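Side-chain contacts in response regulator aspartate phosphatase H (Bacillus subtilis, PDB 3Q15), which dephosphorylates the sporulation response regulator Spo0F and also acts on the competence regulator ComA, so helping to separate sporulation and competence in time: residues Pro29-Leu34 / Phe60-Met65; Lys155-Ser160 / Asp193-Tyr198; Leu302-Gln307 / Glu316-Asp321. All coordinates share one frame; numbering follows the deposited sequence.

Interaction 1 (Pro29-Leu34 / Phe60-Met65); sequences PDAEIL and FRHQLM
His62 is held through both ring nitrogens, and NE2 reaches across the contact to give its proton to Glu32 OE2 at 2.9 Å, with an N-H...O angle of 150°. The oxygen lies almost exactly in the imidazole plane, as suits an sp2 N-H donor. The carboxylate is less well turned: the ring nitrogen comes to OE2 from well above its plane, 66° out of it, and the two flat groups stand nearly perpendicular. OE1 of Glu32 is 3.8 Å from His62 NE2, so one oxygen carries the bond.

Glutamate has the length for this place. Glu32 leaves its backbone pointing past the facing helix, but a bend about CB-CG swings the carboxylate inward. On the other side, His62 projects with CG anti to the backbone N (chi1 177°), which carries its ring across to the helix of residues 28-41. Ala31 meets the edge of that ring, its CB 3.7 Å from His62 CE1; its small side chain leaves room for an imidazole between segment axes that come within 11.6 Å of each other. Met65, one turn beyond His62, turns back at its last torsion and lays its terminal CE 3.9 Å from Ala31 CB, the flexible thioether filling the space beside the ring.

The two antiparallel segments belong to the small N-terminal three-helix bundle. Its remaining helix, 9-24, supplies Trp19, whose NE1 bonds His62 ND1 while its ring also meets the imidazole. Because an indole N-H can only donate, ND1 must accept, which leaves the proton on NE2 for Glu32. The two bonds therefore probably fix both the tautomer and the rotation of a buried histidine, tying all three helices of the bundle through one polar side chain.

Interaction 2 (Lys155-Ser160 / Asp193-Tyr198); sequences KQTHVS and DDFKHY
Thr157 turns its two branches to different partners: chi1 of -49° sets OG1 beside its own backbone N, facing Asp194, and sends CG2 toward the ring of Phe195. Phe195 has CG beside its backbone N as well (chi1 -60°), which carries the ring out to the start of the facing helix. Threonine suits the spot because it offers a hydroxyl and a methyl at once. OG1 donates to Asp194 OD2 at 2.9 Å, arriving on the anti side of the carboxylate and somewhat out of its plane, and it also bonds a glycerol molecule, probably from the crystallisation liquor. CG2 packs 3.3 Å from Phe195 CE2.

The end of the same ring slides over one face of His158, with CZ 3.3 Å from His158 CE1. The pair forms an offset stack, planes 23° apart and centroids 4.7 Å apart. While its ring is stacked on Phe195, His158 uses ND1 to bond Tyr376 OH of the second subunit.

The contact thus joins the first turn of helix 157-172, in predicted TPR 2, to the Schellman-ended C-terminus of helix 178-194, in predicted TPR 3. Tyr152 of the preceding helix 137-153 also touches Asp194, while the second subunit packs against His158 and Phe195.

Interaction 3 (Leu302-Gln307 / Glu316-Asp321); sequences LFLFLQ and ERKIHD
Lys318 is the first residue of 316-321 to meet the other helix, and it does so with its aliphatic part. Its CG stands anti to the backbone N, the chain bends at the next torsion (chi2 73°), and from there it runs extended to the amine. This shape brings CE to 4.0 Å from Leu304 CD1 and 4.1 Å from Leu304 CB, the two side chains crossing at a slant. The NZ atom is itself 4.1 Å from Leu304 CD1, at the end of the apolar contact. Lysine fits this partly exposed margin well: its methylenes shield a leucine while its charged end can remain at the surface. Its backbone N bonds Asp315 OD2, so the residue just ahead of the helix helps to fasten its first turn.

Ile319 comes next and lies deeper. Its CG2 sits 3.9 Å from Phe305 CE1, with CG1 of the same isoleucine 4.0 Å from that ring atom, so both branches reach one corner of the ring. Phe305 sets out past its neighbour; with CG anti to the backbone N (chi1 -179°), the ring swings across until its CE1 corner meets the isoleucine obliquely. A beta-branched side chain is rigid and broad, which suits it to this buried seam, where it also touches Ala308 and Val309 of helix 299-310. Phe305 in turn packs on Cys338 and Ser341 of helix 332-348.

What holds the pair is carbon-to-carbon packing, with the lysine amine at its margin. The segments run in roughly opposite directions and are joined by a short loop, making an antiparallel helical hairpin, the arrangement from which the stacked all-helical TPR domain is built, here set between predicted TPR 5 and TPR 6.

The three contacts follow one another along the chain and none touches another. Interaction 1 lies in the N-terminal three-helix bundle, whereas interaction 2 falls within the TPR domain and interaction 3 between its two last predicted repeats. The centres of interactions 1 and 2 are about 44 Å apart, those of 1 and 3 about 56 Å, and those of 2 and 3 about 30 Å, with interaction 1 across the centre of the chain from both others. Each contact thus joins a different pair of helices in an elongated, all-helical protein: a buried histidine-carboxylate bond with apolar packing beside it in the bundle, a mixed joint at the subunit interface, and an apolar hairpin farther along.

Interaction 1 (Pro29-Leu34 / Phe60-Met65)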
loop_
_atom_site.group_PDB
_atom_site.type_symbol
_atom_site.label_atom_id
_atom_site.label_comp_id
_atom_site.label_asym_id
_atom_site.label_seq_id
_atom_site.Cartn_x
_atom_site.Cartn_y
_atom_site.Cartn_z
ATOM N N PRO A 29 -30.642 -4.145 -26.852
ATOM C CA PRO A 29 -29.802 -3.947 -28.040
ATOM C C PRO A 29 -28.328 -3.750 -27.685
ATOM O O PRO A 29 -27.467 -4.435 -28.230
ATOM C CB PRO A 29 -30.372 -2.667 -28.655
ATOM C CG PRO A 29 -31.799 -2.663 -28.233
ATOM C CD PRO A 29 -31.798 -3.233 -26.839
ATOM N N ASP A 30 -28.047 -2.824 -26.777
ATOM C CA ASP A 30 -26.672 -2.559 -26.363
ATOM C C ASP A 30 -26.027 -3.775 -25.691
ATOM O O ASP A 30 -24.895 -4.144 -26.012
ATOM C CB ASP A 30 -26.619 -1.344 -25.438
ATOM C CG ASP A 30 -27.057 -0.067 -26.131
ATOM O OD1 ASP A 30 -26.579 0.190 -27.260
ATOM O OD2 ASP A 30 -27.886 0.672 -25.557
ATOM N N ALA A 31 -26.750 -4.396 -24.763
ATOM C CA ALA A 31 -26.240 -5.577 -24.074
ATOM C C ALA A 31 -25.870 -6.683 -25.061
ATOM O O ALA A 31 -24.852 -7.355 -24.894
ATOM C CB ALA A 31 -27.251 -6.086 -23.053
ATOM N N GLU A 32 -26.692 -6.864 -26.090
ATOM C CA GLU A 32 -26.436 -7.894 -27.092
ATOM C C GLU A 32 -25.168 -7.593 -27.891
ATOM O O GLU A 32 -24.358 -8.485 -28.145
ATOM C CB GLU A 32 -27.636 -8.055 -28.027
ATOM C CG GLU A 32 -28.874 -8.642 -27.361
ATOM C CD GLU A 32 -28.679 -10.082 -26.910
ATOM O OE1 GLU A 32 -27.639 -10.686 -27.248
ATOM O OE2 GLU A 32 -29.570 -10.613 -26.215
ATOM N N ILE A 33 -24.999 -6.336 -28.286
ATOM C CA ILE A 33 -23.798 -5.920 -29.000
ATOM C C ILE A 33 -22.547 -6.233 -28.184
ATOM O O ILE A 33 -21.638 -6.918 -28.653
ATOM C CB ILE A 33 -23.833 -4.412 -29.332
ATOM C CG1 ILE A 33 -24.994 -4.102 -30.277
ATOM C CG2 ILE A 33 -22.512 -3.965 -29.947
ATOM C CD1 ILE A 33 -25.138 -2.632 -30.615
ATOM N N LEU A 34 -22.509 -5.734 -26.953
ATOM C CA LEU A 34 -21.352 -5.936 -26.091
ATOM C C LEU A 34 -21.109 -7.413 -25.785
ATOM O O LEU A 34 -19.966 -7.864 -25.759
ATOM C CB LEU A 34 -21.490 -5.118 -24.807
ATOM C CG LEU A 34 -21.337 -3.612 -25.042
ATOM C CD1 LEU A 34 -21.765 -2.812 -23.822
ATOM C CD2 LEU A 34 -19.908 -3.275 -25.441
ATOM N N PHE A 60 -25.366 -15.407 -17.440
ATOM C CA PHE A 60 -26.523 -15.802 -16.646
ATOM C C PHE A 60 -27.322 -14.566 -16.247
ATOM O O PHE A 60 -28.551 -14.547 -16.335
ATOM C CB PHE A 60 -26.072 -16.580 -15.405
ATOM C CG PHE A 60 -27.205 -17.111 -14.565
ATOM C CD1 PHE A 60 -27.918 -18.228 -14.967
ATOM C CD2 PHE A 60 -27.538 -16.504 -13.364
ATOM C CE1 PHE A 60 -28.957 -18.721 -14.194
ATOM C CE2 PHE A 60 -28.575 -16.993 -12.586
ATOM C CZ PHE A 60 -29.285 -18.103 -13.001
ATOM N N ARG A 61 -26.610 -13.533 -15.813
ATOM C CA ARG A 61 -27.235 -12.273 -15.442
ATOM C C ARG A 61 -27.942 -11.669 -16.651
ATOM O O ARG A 61 -29.039 -11.125 -16.531
ATOM C CB ARG A 61 -26.185 -11.306 -14.889
ATOM C CG ARG A 61 -26.744 -9.978 -14.424
ATOM C CD ARG A 61 -27.862 -10.163 -13.408
ATOM N NE ARG A 61 -28.368 -8.874 -12.941
ATOM C CZ ARG A 61 -29.305 -8.175 -13.569
ATOM N NH1 ARG A 61 -29.843 -8.644 -14.685
ATOM N NH2 ARG A 61 -29.707 -7.009 -13.084
ATOM N N HIS A 62 -27.313 -11.782 -17.817
ATOM C CA HIS A 62 -27.898 -11.298 -19.062
ATOM C C HIS A 62 -29.201 -12.025 -19.381
ATOM O O HIS A 62 -30.156 -11.422 -19.871
ATOM C CB HIS A 62 -26.908 -11.461 -20.218
ATOM C CG HIS A 62 -27.457 -11.045 -21.548
ATOM N ND1 HIS A 62 -27.265 -9.785 -22.073
ATOM C CD2 HIS A 62 -28.193 -11.724 -22.461
ATOM C CE1 HIS A 62 -27.858 -9.706 -23.253
ATOM N NE2 HIS A 62 -28.428 -10.869 -23.511
ATOM N N GLN A 63 -29.233 -13.326 -19.107
ATOM C CA GLN A 63 -30.427 -14.126 -19.366
ATOM C C GLN A 63 -31.549 -13.763 -18.392
ATOM O O GLN A 63 -32.722 -13.740 -18.762
ATOM C CB GLN A 63 -30.109 -15.621 -19.285
ATOM C CG GLN A 63 -31.273 -16.523 -19.678
ATOM C CD GLN A 63 -31.721 -16.307 -21.114
ATOM O OE1 GLN A 63 -30.897 -16.130 -22.012
ATOM N NE2 GLN A 63 -33.033 -16.313 -21.338
ATOM N N LEU A 64 -31.182 -13.480 -17.148
ATOM C CA LEU A 64 -32.151 -13.017 -16.163
ATOM C C LEU A 64 -32.849 -11.755 -16.651
ATOM O O LEU A 64 -34.052 -11.593 -16.465
ATOM C CB LEU A 64 -31.474 -12.753 -14.815
ATOM C CG LEU A 64 -31.139 -13.980 -13.966
ATOM C CD1 LEU A 64 -30.426 -13.575 -12.686
ATOM C CD2 LEU A 64 -32.401 -14.770 -13.648
ATOM N N MET A 65 -32.088 -10.859 -17.274
ATOM C CA MET A 65 -32.655 -9.624 -17.803
ATOM C C MET A 65 -33.724 -9.914 -18.853
ATOM O O MET A 65 -34.797 -9.312 -18.841
ATOM C CB MET A 65 -31.567 -8.736 -18.404
ATOM C CG MET A 65 -32.119 -7.524 -19.136
ATOM S SD MET A 65 -30.838 -6.580 -19.973
ATOM C CE MET A 65 -30.235 -7.793 -21.146
#

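Interaction 2 (Lys155-Ser160 / Asp193-Tyr198)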
loop_
_atom_site.group_PDB
_atom_site.type_symbol
_atom_site.label_atom_id
_atom_site.label_comp_id
_atom_site.label_asym_id
_atom_site.label_seq_id
_atom_site.Cartn_x
_atom_site.Cartn_y
_atom_site.Cartn_z
ATOM N N LYS A 155 6.248 -1.916 -6.873
ATOM C CA LYS A 155 7.302 -1.600 -5.918
ATOM C C LYS A 155 6.750 -1.072 -4.597
ATOM O O LYS A 155 7.422 -0.322 -3.891
ATOM C CB LYS A 155 8.312 -0.609 -6.511
ATOM C CG LYS A 155 9.296 -1.235 -7.487
ATOM C CD LYS A 155 9.171 -0.616 -8.869
ATOM C CE LYS A 155 10.279 -1.092 -9.795
ATOM N NZ LYS A 155 10.225 -0.422 -11.126
ATOM N N GLN A 156 5.522 -1.460 -4.271
ATOM C CA GLN A 156 4.968 -1.204 -2.950
ATOM C C GLN A 156 5.174 -2.493 -2.169
ATOM O O GLN A 156 4.233 -3.237 -1.895
ATOM C CB GLN A 156 3.483 -0.841 -3.037
ATOM C CG GLN A 156 3.145 0.231 -4.079
ATOM C CD GLN A 156 3.825 1.559 -3.801
ATOM O OE1 GLN A 156 4.945 1.797 -4.247
ATOM N NE2 GLN A 156 3.152 2.427 -3.056
ATOM N N THR A 157 6.432 -2.745 -1.831
ATOM C CA THR A 157 6.876 -4.044 -1.346
ATOM C C THR A 157 6.346 -4.401 0.044
ATOM O O THR A 157 6.101 -5.573 0.327
ATOM C CB THR A 157 8.421 -4.133 -1.373
ATOM O OG1 THR A 157 8.903 -3.703 -2.655
ATOM C CG2 THR A 157 8.893 -5.564 -1.100
ATOM N N HIS A 158 6.172 -3.404 0.909
ATOM C CA HIS A 158 5.612 -3.644 2.241
ATOM C C HIS A 158 4.159 -4.088 2.145
ATOM O O HIS A 158 3.731 -5.024 2.826
ATOM C CB HIS A 158 5.699 -2.393 3.112
ATOM C CG HIS A 158 7.086 -2.066 3.560
ATOM N ND1 HIS A 158 7.928 -3.006 4.113
ATOM C CD2 HIS A 158 7.782 -0.903 3.542
ATOM C CE1 HIS A 158 9.084 -2.439 4.413
ATOM N NE2 HIS A 158 9.020 -1.163 4.075
ATOM N N VAL A 159 3.404 -3.398 1.299
ATOM C CA VAL A 159 2.000 -3.718 1.088
ATOM C C VAL A 159 1.883 -5.073 0.410
ATOM O O VAL A 159 0.977 -5.846 0.703
ATOM C CB VAL A 159 1.305 -2.646 0.226
ATOM C CG1 VAL A 159 -0.151 -3.021 -0.018
ATOM C CG2 VAL A 159 1.405 -1.290 0.904
ATOM N N SER A 160 2.813 -5.358 -0.493
ATOM C CA SER A 160 2.848 -6.649 -1.157
ATOM C C SER A 160 3.021 -7.760 -0.131
ATOM O O SER A 160 2.336 -8.781 -0.183
ATOM C CB SER A 160 3.996 -6.694 -2.164
ATOM O OG SER A 160 4.047 -7.948 -2.824
ATOM N N ASP A 193 14.137 -9.464 -1.436
ATOM C CA ASP A 193 15.173 -9.060 -2.378
ATOM C C ASP A 193 15.122 -7.556 -2.654
ATOM O O ASP A 193 16.163 -6.915 -2.788
ATOM C CB ASP A 193 15.057 -9.847 -3.686
ATOM C CG ASP A 193 15.476 -11.301 -3.538
ATOM O OD1 ASP A 193 16.074 -11.658 -2.500
ATOM O OD2 ASP A 193 15.218 -12.087 -4.472
ATOM N N ASP A 194 13.913 -6.997 -2.718
ATOM C CA ASP A 194 13.739 -5.563 -2.958
ATOM C C ASP A 194 14.447 -4.714 -1.907
ATOM O O ASP A 194 14.849 -3.585 -2.180
ATOM C CB ASP A 194 12.255 -5.185 -3.011
ATOM C CG ASP A 194 11.627 -5.457 -4.365
ATOM O OD1 ASP A 194 12.368 -5.738 -5.328
ATOM O OD2 ASP A 194 10.385 -5.374 -4.465
ATOM N N PHE A 195 14.596 -5.260 -0.705
ATOM C CA PHE A 195 15.279 -4.543 0.366
ATOM C C PHE A 195 16.705 -5.051 0.539
ATOM O O PHE A 195 17.370 -4.737 1.529
ATOM C CB PHE A 195 14.510 -4.679 1.681
ATOM C CG PHE A 195 13.113 -4.135 1.622
ATOM C CD1 PHE A 195 12.887 -2.769 1.661
ATOM C CD2 PHE A 195 12.026 -4.988 1.526
ATOM C CE1 PHE A 195 11.599 -2.258 1.605
ATOM C CE2 PHE A 195 10.742 -4.484 1.470
ATOM C CZ PHE A 195 10.528 -3.118 1.508
ATOM N N LYS A 196 17.162 -5.839 -0.431
ATOM C CA LYS A 196 18.514 -6.404 -0.420
ATOM C C LYS A 196 18.741 -7.342 0.761
ATOM O O LYS A 196 19.874 -7.535 1.192
ATOM C CB LYS A 196 19.572 -5.297 -0.400
ATOM C CG LYS A 196 19.341 -4.180 -1.404
ATOM C CD LYS A 196 19.312 -4.704 -2.825
ATOM C CE LYS A 196 19.118 -3.560 -3.808
ATOM N NZ LYS A 196 19.079 -4.029 -5.217
ATOM N N HIS A 197 17.665 -7.919 1.289
ATOM C CA HIS A 197 17.793 -8.874 2.380
ATOM C C HIS A 197 17.724 -10.302 1.864
ATOM O O HIS A 197 16.807 -11.054 2.192
ATOM C CB HIS A 197 16.722 -8.635 3.440
ATOM C CG HIS A 197 17.093 -7.588 4.441
ATOM N ND1 HIS A 197 16.480 -6.357 4.493
ATOM C CD2 HIS A 197 18.020 -7.590 5.427
ATOM C CE1 HIS A 197 17.010 -5.644 5.472
ATOM N NE2 HIS A 197 17.946 -6.369 6.055
ATOM N N TYR A 198 18.705 -10.667 1.051
ATOM C CA TYR A 198 18.748 -11.992 0.450
ATOM C C TYR A 198 18.780 -13.088 1.513
ATOM O O TYR A 198 18.223 -14.167 1.320
ATOM C CB TYR A 198 19.958 -12.106 -0.476
ATOM C CG TYR A 198 20.152 -10.886 -1.347
ATOM C CD1 TYR A 198 19.297 -10.624 -2.410
ATOM C CD2 TYR A 198 21.187 -9.988 -1.102
ATOM C CE1 TYR A 198 19.470 -9.504 -3.209
ATOM C CE2 TYR A 198 21.367 -8.864 -1.897
ATOM C CZ TYR A 198 20.506 -8.630 -2.946
ATOM O OH TYR A 198 20.678 -7.518 -3.737
#

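Interaction 3 (Leu302-Gln307 / Glu316-Asp321)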
loop_
_atom_site.group_PDB
_atom_site.type_symbol
_atom_site.label_atom_id
_atom_site.label_comp_id
_atom_site.label_asym_id
_atom_site.label_seq_id
_atom_site.Cartn_x
_atom_site.Cartn_y
_atom_site.Cartn_z
ATOM N N LEU A 302 21.948 -9.861 -22.856
ATOM C CA LEU A 302 22.686 -10.019 -21.607
ATOM C C LEU A 302 23.911 -10.914 -21.809
ATOM O O LEU A 302 24.983 -10.649 -21.265
ATOM C CB LEU A 302 21.788 -10.590 -20.504
ATOM C CG LEU A 302 20.754 -9.685 -19.826
ATOM C CD1 LEU A 302 21.368 -8.347 -19.443
ATOM C CD2 LEU A 302 19.549 -9.481 -20.718
ATOM N N PHE A 303 23.751 -11.975 -22.594
ATOM C CA PHE A 303 24.876 -12.847 -22.899
ATOM C C PHE A 303 25.939 -12.073 -23.653
ATOM O O PHE A 303 27.122 -12.152 -23.327
ATOM C CB PHE A 303 24.439 -14.059 -23.719
ATOM C CG PHE A 303 23.963 -15.215 -22.887
ATOM C CD1 PHE A 303 24.825 -15.858 -22.010
ATOM C CD2 PHE A 303 22.662 -15.674 -22.993
ATOM C CE1 PHE A 303 24.392 -16.932 -21.244
ATOM C CE2 PHE A 303 22.221 -16.747 -22.231
ATOM C CZ PHE A 303 23.087 -17.377 -21.354
ATOM N N LEU A 304 25.515 -11.322 -24.664
ATOM C CA LEU A 304 26.450 -10.555 -25.476
ATOM C C LEU A 304 27.185 -9.510 -24.640
ATOM O O LEU A 304 28.355 -9.215 -24.892
ATOM C CB LEU A 304 25.730 -9.901 -26.655
ATOM C CG LEU A 304 25.220 -10.879 -27.716
ATOM C CD1 LEU A 304 24.383 -10.159 -28.765
ATOM C CD2 LEU A 304 26.387 -11.620 -28.362
ATOM N N PHE A 305 26.503 -8.953 -23.643
ATOM C CA PHE A 305 27.136 -7.970 -22.774
ATOM C C PHE A 305 28.223 -8.600 -21.905
ATOM O O PHE A 305 29.272 -7.996 -21.669
ATOM C CB PHE A 305 26.116 -7.254 -21.891
ATOM C CG PHE A 305 26.731 -6.211 -21.006
ATOM C CD1 PHE A 305 26.953 -4.927 -21.480
ATOM C CD2 PHE A 305 27.115 -6.519 -19.711
ATOM C CE1 PHE A 305 27.533 -3.963 -20.676
ATOM C CE2 PHE A 305 27.696 -5.558 -18.901
ATOM C CZ PHE A 305 27.905 -4.279 -19.387
ATOM N N LEU A 306 27.960 -9.809 -21.423
ATOM C CA LEU A 306 28.938 -10.542 -20.632
ATOM C C LEU A 306 30.213 -10.762 -21.426
ATOM O O LEU A 306 31.314 -10.526 -20.927
ATOM C CB LEU A 306 28.377 -11.892 -20.183
ATOM C CG LEU A 306 27.387 -11.871 -19.028
ATOM C CD1 LEU A 306 27.090 -13.291 -18.575
ATOM C CD2 LEU A 306 27.950 -11.050 -17.884
ATOM N N GLN A 307 30.059 -11.227 -22.661
ATOM C CA GLN A 307 31.206 -11.460 -23.526
ATOM C C GLN A 307 32.012 -10.185 -23.691
ATOM O O GLN A 307 33.238 -10.201 -23.614
ATOM C CB GLN A 307 30.756 -11.944 -24.904
ATOM C CG GLN A 307 30.285 -13.380 -24.953
ATOM C CD GLN A 307 30.047 -13.850 -26.373
ATOM O OE1 GLN A 307 29.857 -13.040 -27.280
ATOM N NE2 GLN A 307 30.064 -15.161 -26.576
ATOM N N GLU A 316 34.213 -2.178 -26.113
ATOM C CA GLU A 316 33.470 -0.955 -25.802
ATOM C C GLU A 316 32.393 -0.596 -26.825
ATOM O O GLU A 316 31.355 -0.034 -26.468
ATOM C CB GLU A 316 34.428 0.226 -25.631
ATOM C CG GLU A 316 35.304 0.146 -24.394
ATOM C CD GLU A 316 36.338 1.253 -24.350
ATOM O OE1 GLU A 316 37.397 1.096 -24.991
ATOM O OE2 GLU A 316 36.089 2.279 -23.682
ATOM N N ARG A 317 32.641 -0.905 -28.093
ATOM C CA ARG A 317 31.661 -0.619 -29.136
ATOM C C ARG A 317 30.419 -1.496 -28.983
ATOM O O ARG A 317 29.291 -1.007 -29.057
ATOM C CB ARG A 317 32.269 -0.788 -30.532
ATOM C CG ARG A 317 31.297 -0.493 -31.670
ATOM C CD ARG A 317 31.981 -0.557 -33.028
ATOM N NE ARG A 317 32.946 0.524 -33.207
ATOM C CZ ARG A 317 32.659 1.699 -33.763
ATOM N NH1 ARG A 317 31.430 1.944 -34.198
ATOM N NH2 ARG A 317 33.599 2.626 -33.886
ATOM N N LYS A 318 30.627 -2.791 -28.769
ATOM C CA LYS A 318 29.511 -3.698 -28.536
ATOM C C LYS A 318 28.697 -3.222 -27.337
ATOM O O LYS A 318 27.468 -3.214 -27.374
ATOM C CB LYS A 318 30.000 -5.127 -28.298
ATOM C CG LYS A 318 28.883 -6.167 -28.277
ATOM C CD LYS A 318 28.323 -6.417 -29.673
ATOM C CE LYS A 318 27.294 -7.543 -29.671
ATOM N NZ LYS A 318 26.860 -7.912 -31.051
ATOM N N ILE A 319 29.395 -2.821 -26.279
ATOM C CA ILE A 319 28.746 -2.360 -25.057
ATOM C C ILE A 319 27.845 -1.161 -25.324
ATOM O O ILE A 319 26.709 -1.109 -24.852
ATOM C CB ILE A 319 29.780 -1.992 -23.976
ATOM C CG1 ILE A 319 30.417 -3.259 -23.406
ATOM C CG2 ILE A 319 29.126 -1.179 -22.868
ATOM C CD1 ILE A 319 31.331 -3.005 -22.230
ATOM N N HIS A 320 28.366 -0.205 -26.087
ATOM C CA HIS A 320 27.627 0.996 -26.444
ATOM C C HIS A 320 26.390 0.679 -27.276
ATOM O O HIS A 320 25.338 1.279 -27.081
ATOM C CB HIS A 320 28.534 1.967 -27.200
ATOM C CG HIS A 320 27.802 3.121 -27.811
ATOM N ND1 HIS A 320 27.352 3.110 -29.116
ATOM C CD2 HIS A 320 27.438 4.318 -27.297
ATOM C CE1 HIS A 320 26.745 4.253 -29.377
ATOM N NE2 HIS A 320 26.781 5.005 -28.292
ATOM N N ASP A 321 26.520 -0.261 -28.206
ATOM C CA ASP A 321 25.396 -0.649 -29.052
ATOM C C ASP A 321 24.296 -1.328 -28.238
ATOM O O ASP A 321 23.109 -1.090 -28.465
ATOM C CB ASP A 321 25.854 -1.569 -30.185
ATOM C CG ASP A 321 26.805 -0.882 -31.148
ATOM O OD1 ASP A 321 27.755 -1.546 -31.611
ATOM O OD2 ASP A 321 26.605 0.319 -31.446
#